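Local coordinates for protein MHC class I antigen (Ctenopharyngodon idella, PDB 5H5Z) that probably presents peptides to T cells at the cell surface, as a class I heavy chain paired with beta-2-microglobulin, at residues P181-L186 / I263-D268; C196-F201 / C254-Q259; S204-T209 / F234-T239. All coordinates share one frame; numbering follows the deposited sequence.

Interaction 1 (P181-L186 / I263-D268); sequences PQVSLL and IRKTED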
# COMPACT_ATOMS: atom_id res chain seq x y z
N PRO A 181 9.60 -3.71 -17.08
CA PRO A 181 8.18 -4.00 -17.32
C PRO A 181 7.96 -4.96 -18.49
O PRO A 181 8.71 -4.93 -19.48
CB PRO A 181 7.56 -2.63 -17.63
CG PRO A 181 8.68 -1.69 -17.85
CD PRO A 181 9.93 -2.28 -17.26
N GLN A 182 6.97 -5.83 -18.33
CA GLN A 182 6.45 -6.61 -19.44
C GLN A 182 5.33 -5.78 -20.05
O GLN A 182 4.39 -5.39 -19.37
CB GLN A 182 5.94 -7.97 -18.95
CG GLN A 182 7.03 -8.84 -18.33
CD GLN A 182 6.52 -10.13 -17.72
OE1 GLN A 182 6.70 -10.38 -16.52
NE2 GLN A 182 5.89 -10.97 -18.54
N VAL A 183 5.46 -5.48 -21.35
CA VAL A 183 4.59 -4.50 -22.00
C VAL A 183 3.75 -5.14 -23.10
O VAL A 183 4.27 -5.90 -23.92
CB VAL A 183 5.40 -3.32 -22.60
CG1 VAL A 183 4.49 -2.29 -23.25
CG2 VAL A 183 6.26 -2.66 -21.53
N SER A 184 2.45 -4.85 -23.09
CA SER A 184 1.55 -5.28 -24.16
C SER A 184 0.65 -4.13 -24.64
O SER A 184 0.39 -3.19 -23.89
CB SER A 184 0.68 -6.46 -23.70
OG SER A 184 1.47 -7.61 -23.43
N LEU A 185 0.21 -4.22 -25.89
CA LEU A 185 -0.81 -3.31 -26.42
C LEU A 185 -2.10 -4.09 -26.54
O LEU A 185 -2.15 -5.13 -27.20
CB LEU A 185 -0.42 -2.76 -27.79
CG LEU A 185 0.36 -1.44 -27.92
CD1 LEU A 185 0.35 -1.01 -29.38
CD2 LEU A 185 -0.21 -0.33 -27.04
N LEU A 186 -3.15 -3.56 -25.91
CA LEU A 186 -4.42 -4.27 -25.79
C LEU A 186 -5.52 -3.51 -26.49
O LEU A 186 -5.55 -2.28 -26.48
CB LEU A 186 -4.79 -4.44 -24.31
CG LEU A 186 -3.73 -4.94 -23.32
CD1 LEU A 186 -4.30 -5.03 -21.91
CD2 LEU A 186 -3.12 -6.26 -23.75
N ILE A 263 10.88 0.48 -24.03
CA ILE A 263 10.25 -0.57 -24.82
C ILE A 263 9.16 0.12 -25.66
O ILE A 263 8.44 0.98 -25.15
CB ILE A 263 9.66 -1.68 -23.92
CG1 ILE A 263 10.75 -2.24 -22.98
CG2 ILE A 263 9.08 -2.81 -24.76
CD1 ILE A 263 10.25 -3.05 -21.81
N ARG A 264 9.07 -0.23 -26.95
CA ARG A 264 8.08 0.36 -27.84
C ARG A 264 7.16 -0.71 -28.43
O ARG A 264 7.61 -1.77 -28.87
CB ARG A 264 8.78 1.14 -28.97
CG ARG A 264 7.84 1.91 -29.90
CD ARG A 264 8.59 2.57 -31.05
NE ARG A 264 9.53 3.60 -30.58
CZ ARG A 264 9.24 4.90 -30.47
NH1 ARG A 264 8.04 5.36 -30.79
NH2 ARG A 264 10.17 5.74 -30.03
N LYS A 265 5.85 -0.45 -28.42
CA LYS A 265 4.90 -1.34 -29.08
C LYS A 265 4.13 -0.59 -30.16
O LYS A 265 3.82 0.58 -29.99
CB LYS A 265 3.95 -1.98 -28.07
CG LYS A 265 4.63 -2.86 -27.03
CD LYS A 265 5.08 -4.18 -27.62
CE LYS A 265 5.96 -4.94 -26.64
NZ LYS A 265 6.35 -6.27 -27.19
N THR A 266 3.85 -1.28 -31.27
CA THR A 266 3.14 -0.67 -32.41
C THR A 266 1.88 -1.46 -32.76
O THR A 266 1.59 -2.48 -32.13
CB THR A 266 4.05 -0.57 -33.66
OG1 THR A 266 4.37 -1.88 -34.14
CG2 THR A 266 5.34 0.20 -33.35
N GLU A 267 1.15 -1.02 -33.78
CA GLU A 267 -0.08 -1.71 -34.21
C GLU A 267 0.12 -3.20 -34.44
O GLU A 267 -0.79 -4.00 -34.18
CB GLU A 267 -0.68 -1.06 -35.47
CG GLU A 267 0.22 -1.05 -36.69
CD GLU A 267 -0.20 -0.02 -37.72
OE1 GLU A 267 0.64 0.82 -38.09
OE2 GLU A 267 -1.38 -0.04 -38.14
N ASP A 268 1.31 -3.57 -34.93
CA ASP A 268 1.66 -4.97 -35.19
C ASP A 268 1.66 -5.83 -33.92
O ASP A 268 1.65 -7.06 -34.00
CB ASP A 268 3.03 -5.06 -35.87
CG ASP A 268 2.99 -4.66 -37.33
OD1 ASP A 268 1.88 -4.47 -37.87
OD2 ASP A 268 4.07 -4.55 -37.94
O HOH W 1 3.70 -7.43 -26.48
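K265 makes the largest single contribution to this contact, and its side chain meets first L185, then V183, on 181-186. Its CB packs against L185, 3.6 Å from L185 CG. CG, set beside the backbone N and anti to the carbonyl carbon (chi1 -62°), lies against the methyl V183 CG1. A bend at chi2 (-74°) sends the chain obliquely across V183, and from there it runs extended, so that K265 CE comes 3.3 Å from V183 O. The tip is too far from that carbonyl for a direct bond, K265 NZ to V183 O being 3.9 Å; a water fills the step, donating to V183 O and accepting from the ammonium, with 3.0 Å from its oxygen to K265 NZ.

Strands 182-186 and 263-266 are the edge strands, within this chain, of the two sheets of the immunoglobulin C1-set domain. They run nearly parallel, 19° apart, with axes 7.3 Å from each other at the closest point, and side chains rather than backbone hydrogen bonds join them. V183 and I263 slide past one another in opposite directions, the methyl V183 CG2 meeting I263 CD1; the same CD1 lies 3.4 Å from the carbonyl P181 O. At the other end the chi1 of L185 lies away from the staggered positions, and its CD1 reaches the carbonyl T266 O. L185 is also covered by V194, C196 and I270, and so belongs to the filling between the sheets, whereas Q182 and S184, directed away from 263-268, pack on Y14 and P15 of the beta-2-microglobulin chain. R264 likewise turns its back on this contact: its NH1 is hydrogen-bonded to S253 OG and Q211 OE1.

Interaction 2 (C196-F201 / C254-Q259); sequences CHATGF and CVVEHQ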
# COMPACT_ATOMS: atom_id res chain seq x y z
N CYS A 196 -2.03 0.60 -23.52
CA CYS A 196 -0.64 0.18 -23.31
C CYS A 196 -0.46 -0.22 -21.85
O CYS A 196 -0.52 0.62 -20.96
CB CYS A 196 0.30 1.32 -23.68
SG CYS A 196 2.06 0.95 -23.58
N HIS A 197 -0.25 -1.52 -21.63
CA HIS A 197 -0.23 -2.10 -20.29
C HIS A 197 1.19 -2.54 -19.94
O HIS A 197 1.80 -3.32 -20.68
CB HIS A 197 -1.18 -3.30 -20.24
CG HIS A 197 -1.22 -4.00 -18.92
ND1 HIS A 197 -1.91 -3.50 -17.83
CD2 HIS A 197 -0.67 -5.16 -18.51
CE1 HIS A 197 -1.77 -4.32 -16.81
NE2 HIS A 197 -1.02 -5.34 -17.19
N ALA A 198 1.70 -2.04 -18.82
CA ALA A 198 3.03 -2.38 -18.32
C ALA A 198 2.89 -3.04 -16.96
O ALA A 198 2.23 -2.49 -16.07
CB ALA A 198 3.89 -1.13 -18.21
N THR A 199 3.52 -4.21 -16.78
CA THR A 199 3.39 -4.95 -15.52
C THR A 199 4.68 -5.66 -15.10
O THR A 199 5.54 -5.95 -15.93
CB THR A 199 2.23 -5.98 -15.57
OG1 THR A 199 1.91 -6.40 -14.24
CG2 THR A 199 2.59 -7.20 -16.43
N GLY A 200 4.79 -5.93 -13.80
CA GLY A 200 5.86 -6.76 -13.28
C GLY A 200 7.16 -6.04 -13.00
O GLY A 200 8.20 -6.66 -12.82
N PHE A 201 7.10 -4.71 -12.96
CA PHE A 201 8.30 -3.91 -12.82
C PHE A 201 8.57 -3.47 -11.38
O PHE A 201 7.66 -3.34 -10.56
CB PHE A 201 8.29 -2.72 -13.79
CG PHE A 201 7.10 -1.82 -13.65
CD1 PHE A 201 7.09 -0.78 -12.72
CD2 PHE A 201 5.96 -2.01 -14.44
CE1 PHE A 201 5.99 0.05 -12.60
CE2 PHE A 201 4.86 -1.18 -14.32
CZ PHE A 201 4.87 -0.15 -13.39
N CYS A 254 3.23 3.02 -28.53
CA CYS A 254 3.39 3.29 -27.10
C CYS A 254 4.86 3.14 -26.74
O CYS A 254 5.53 2.23 -27.23
CB CYS A 254 2.58 2.31 -26.26
SG CYS A 254 2.87 2.57 -24.49
N VAL A 255 5.35 4.03 -25.88
CA VAL A 255 6.71 3.94 -25.36
C VAL A 255 6.66 3.82 -23.84
O VAL A 255 6.09 4.68 -23.16
CB VAL A 255 7.59 5.14 -25.80
CG1 VAL A 255 9.01 4.97 -25.28
CG2 VAL A 255 7.60 5.29 -27.31
N VAL A 256 7.23 2.74 -23.32
CA VAL A 256 7.34 2.55 -21.87
C VAL A 256 8.79 2.70 -21.44
O VAL A 256 9.67 1.95 -21.91
CB VAL A 256 6.78 1.18 -21.42
CG1 VAL A 256 6.91 1.02 -19.91
CG2 VAL A 256 5.33 1.03 -21.83
N GLU A 257 9.04 3.66 -20.56
CA GLU A 257 10.39 3.91 -20.03
C GLU A 257 10.51 3.54 -18.56
O GLU A 257 9.70 3.96 -17.73
CB GLU A 257 10.82 5.36 -20.26
CG GLU A 257 12.28 5.62 -19.91
CD GLU A 257 12.74 7.03 -20.25
OE1 GLU A 257 13.60 7.56 -19.51
OE2 GLU A 257 12.26 7.61 -21.24
N HIS A 258 11.53 2.75 -18.23
CA HIS A 258 11.80 2.31 -16.87
C HIS A 258 13.30 2.13 -16.73
O HIS A 258 13.92 1.49 -17.57
CB HIS A 258 11.07 0.99 -16.61
CG HIS A 258 11.32 0.40 -15.25
ND1 HIS A 258 10.65 0.82 -14.12
CD2 HIS A 258 12.13 -0.61 -14.85
CE1 HIS A 258 11.06 0.11 -13.08
NE2 HIS A 258 11.96 -0.76 -13.50
N GLN A 259 13.87 2.72 -15.68
CA GLN A 259 15.32 2.65 -15.43
C GLN A 259 16.16 3.01 -16.67
O GLN A 259 17.05 2.26 -17.07
CB GLN A 259 15.71 1.26 -14.88
CG GLN A 259 15.06 0.90 -13.55
CD GLN A 259 15.49 1.83 -12.42
OE1 GLN A 259 16.68 2.03 -12.19
NE2 GLN A 259 14.51 2.39 -11.72
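F201 lays its CB over one face of the H258 imidazole, 4.2 Å from the ring centroid and 15° off the normal, a CH-pi contact, with CD1 of its ring also near H258 CE1 and ND1. Further along lies the disulfide C196-C254, the bond that pins the two sheets of an immunoglobulin domain together, here in the C1-set domain of the heavy chain. Strands 196-199 and 254-258 belong to opposite sheets and run nearly parallel, so cysteine, alanine and phenylalanine on one side meet cysteine, valine and histidine on the other in step.

Both cysteines hold SG anti to the backbone N, and the bridge closes with a chi3 of -76°. Next to it V256 uses both branches: CG2 lies 3.7 Å from C196 SG, while CG1 touches the methyl A198 CB at 4.1 Å. The strand axes come no closer than 8.4 Å. I208 and W210 also pack on the disulfide, and all six touching residues are buried.

Between A198 and F201 the strand is broken at G200, where a G1 beta bulge places both G200 and F201 opposite F234. F201 then takes the crowded first torsion (chi1 56°), with CG between the backbone N and the carbonyl carbon, and its ring crosses that of H258 obliquely. The imidazole is fixed from several sides: ND1 is hydrogen-bonded to G205 O and NE2, weakly, to Y202 O, a pair of carbonyls that may favour the protonated ring, and the face turned away from F201 CB is covered by Q259 CG, 3.4 Å above the plane.

Interaction 3 (S204-T209 / F234-T239); sequences SGVTIT and FQRMST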
# COMPACT_ATOMS: atom_id res chain seq x y z
N SER A 204 8.95 1.27 -8.61
CA SER A 204 7.60 1.60 -9.08
C SER A 204 7.50 2.71 -10.14
O SER A 204 6.50 2.78 -10.85
CB SER A 204 6.69 1.91 -7.90
OG SER A 204 7.00 3.18 -7.36
N GLY A 205 8.51 3.56 -10.24
CA GLY A 205 8.49 4.66 -11.21
C GLY A 205 8.53 4.19 -12.65
O GLY A 205 9.45 3.47 -13.05
N VAL A 206 7.52 4.57 -13.44
CA VAL A 206 7.46 4.20 -14.86
C VAL A 206 6.87 5.35 -15.69
O VAL A 206 6.00 6.08 -15.21
CB VAL A 206 6.70 2.87 -15.08
CG1 VAL A 206 5.19 3.03 -14.87
CG2 VAL A 206 6.98 2.30 -16.46
N THR A 207 7.35 5.52 -16.92
CA THR A 207 6.81 6.55 -17.80
C THR A 207 6.23 5.90 -19.05
O THR A 207 6.93 5.22 -19.80
CB THR A 207 7.88 7.60 -18.17
OG1 THR A 207 8.39 8.20 -16.98
CG2 THR A 207 7.28 8.70 -19.05
N ILE A 208 4.92 6.09 -19.25
CA ILE A 208 4.24 5.56 -20.41
C ILE A 208 3.80 6.73 -21.27
O ILE A 208 3.15 7.65 -20.78
CB ILE A 208 3.01 4.70 -20.03
CG1 ILE A 208 3.41 3.58 -19.08
CG2 ILE A 208 2.33 4.14 -21.28
CD1 ILE A 208 2.26 2.76 -18.54
N THR A 209 4.19 6.71 -22.54
CA THR A 209 3.82 7.78 -23.46
C THR A 209 3.33 7.21 -24.77
O THR A 209 3.59 6.05 -25.10
CB THR A 209 5.00 8.73 -23.76
OG1 THR A 209 6.10 7.98 -24.29
CG2 THR A 209 5.46 9.47 -22.50
N PHE A 234 4.86 -3.96 -9.63
CA PHE A 234 3.86 -2.94 -9.93
C PHE A 234 3.39 -3.01 -11.36
O PHE A 234 4.02 -3.66 -12.20
CB PHE A 234 4.45 -1.56 -9.66
CG PHE A 234 4.69 -1.30 -8.21
CD1 PHE A 234 5.91 -1.63 -7.62
CD2 PHE A 234 3.68 -0.77 -7.42
CE1 PHE A 234 6.13 -1.40 -6.27
CE2 PHE A 234 3.89 -0.54 -6.06
CZ PHE A 234 5.11 -0.86 -5.49
N GLN A 235 2.26 -2.35 -11.63
CA GLN A 235 1.77 -2.22 -12.99
C GLN A 235 1.17 -0.84 -13.20
O GLN A 235 0.84 -0.14 -12.24
CB GLN A 235 0.76 -3.32 -13.33
CG GLN A 235 -0.55 -3.28 -12.57
CD GLN A 235 -1.60 -4.16 -13.21
OE1 GLN A 235 -2.43 -3.69 -13.99
NE2 GLN A 235 -1.55 -5.46 -12.92
N ARG A 236 1.05 -0.44 -14.47
CA ARG A 236 0.43 0.82 -14.86
C ARG A 236 0.03 0.72 -16.33
O ARG A 236 0.66 -0.00 -17.11
CB ARG A 236 1.40 1.99 -14.66
CG ARG A 236 0.72 3.35 -14.59
CD ARG A 236 1.66 4.44 -14.10
NE ARG A 236 0.93 5.69 -13.90
CZ ARG A 236 1.41 6.77 -13.29
NH1 ARG A 236 2.64 6.76 -12.79
NH2 ARG A 236 0.65 7.85 -13.16
N MET A 237 -1.01 1.45 -16.70
CA MET A 237 -1.42 1.48 -18.10
C MET A 237 -1.81 2.87 -18.56
O MET A 237 -2.13 3.75 -17.75
CB MET A 237 -2.56 0.48 -18.36
CG MET A 237 -3.91 0.90 -17.80
SD MET A 237 -5.04 -0.49 -17.82
CE MET A 237 -6.61 0.36 -18.01
N SER A 238 -1.77 3.07 -19.87
CA SER A 238 -2.28 4.28 -20.49
C SER A 238 -3.18 3.89 -21.65
O SER A 238 -2.92 2.90 -22.34
CB SER A 238 -1.15 5.17 -21.00
OG SER A 238 -1.66 6.35 -21.57
N THR A 239 -4.23 4.67 -21.86
CA THR A 239 -5.22 4.36 -22.89
C THR A 239 -5.29 5.50 -23.90
O THR A 239 -5.42 6.67 -23.51
CB THR A 239 -6.61 4.12 -22.26
OG1 THR A 239 -6.52 3.06 -21.30
CG2 THR A 239 -7.63 3.74 -23.32
O HOH W 2 4.96 5.00 -11.95
O HOH W 3 0.36 8.13 -21.21
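I208 is the buried anchor at one end of this contact, and both its branches press on 234-239. CG2, anti to the backbone N, rests 3.6 Å from S238 CB. CG1 takes the other direction, beside the backbone N (chi1 -56°), and carries CD1 over the opposite main chain, 3.5 Å from R236 O and close to M237 CA.

A second tight point lies at the other end, where S204 CB stands over the centre of the F234 ring, 12° off the normal and 3.6 Å from its centroid, a CH-pi contact.

Between them the packing gives way to a wetter side. V206 CG1 lies 3.9 Å from R236 CD, the valine and the extended arginine sliding past each other in opposite directions. Beyond this aliphatic part the guanidinium meets a water at its edge, in plane. That water accepts from R236 NH1 at 3.0 Å and from V206 N, and donates to S204 O, so it ties the backbone of S204 and V206 to the arginine; R236 NE turns instead to G224 O. At the I208 end a second water donates to I208 O and lies 2.7 Å from S238 OG, a hydroxyl also hydrogen-bonded to W210 NE1.

The two strands, 18° from parallel, face each other across the immunoglobulin C1-set sandwich. Strand 207-209 is hydrogen-bonded to 252-258 in its own sheet, while 234-239 lies between strands 194-201 and 221-228 in the other. On the flank directed away from 204-209, Q235 donates from NE2 to S12 O of the beta-2-microglobulin chain, and M237 packs on N97 of that same subunit.

How the interactions relate
All three contacts join the same two sheets of the immunoglobulin C1-set domain, each through a pair of nearly parallel strands facing one another. Interaction 2 is the core, wholly buried and the one with a covalent bond. Interactions 1 and 3 are partly buried; each has a long side chain, K265 or R236, packing through its aliphatic part with its charged end on a bridging water, and interaction 3 keeps an aromatic contact of its own. Probable backbone hydrogen bonds tie interaction 2 to both: Q182 N to T199 O and V256 N to I263 O toward interaction 1, C196 N to S238 O and E257 N to T207 O toward interaction 3. Interactions 1 and 3 do not touch, their nearest atoms being about 5 Å apart.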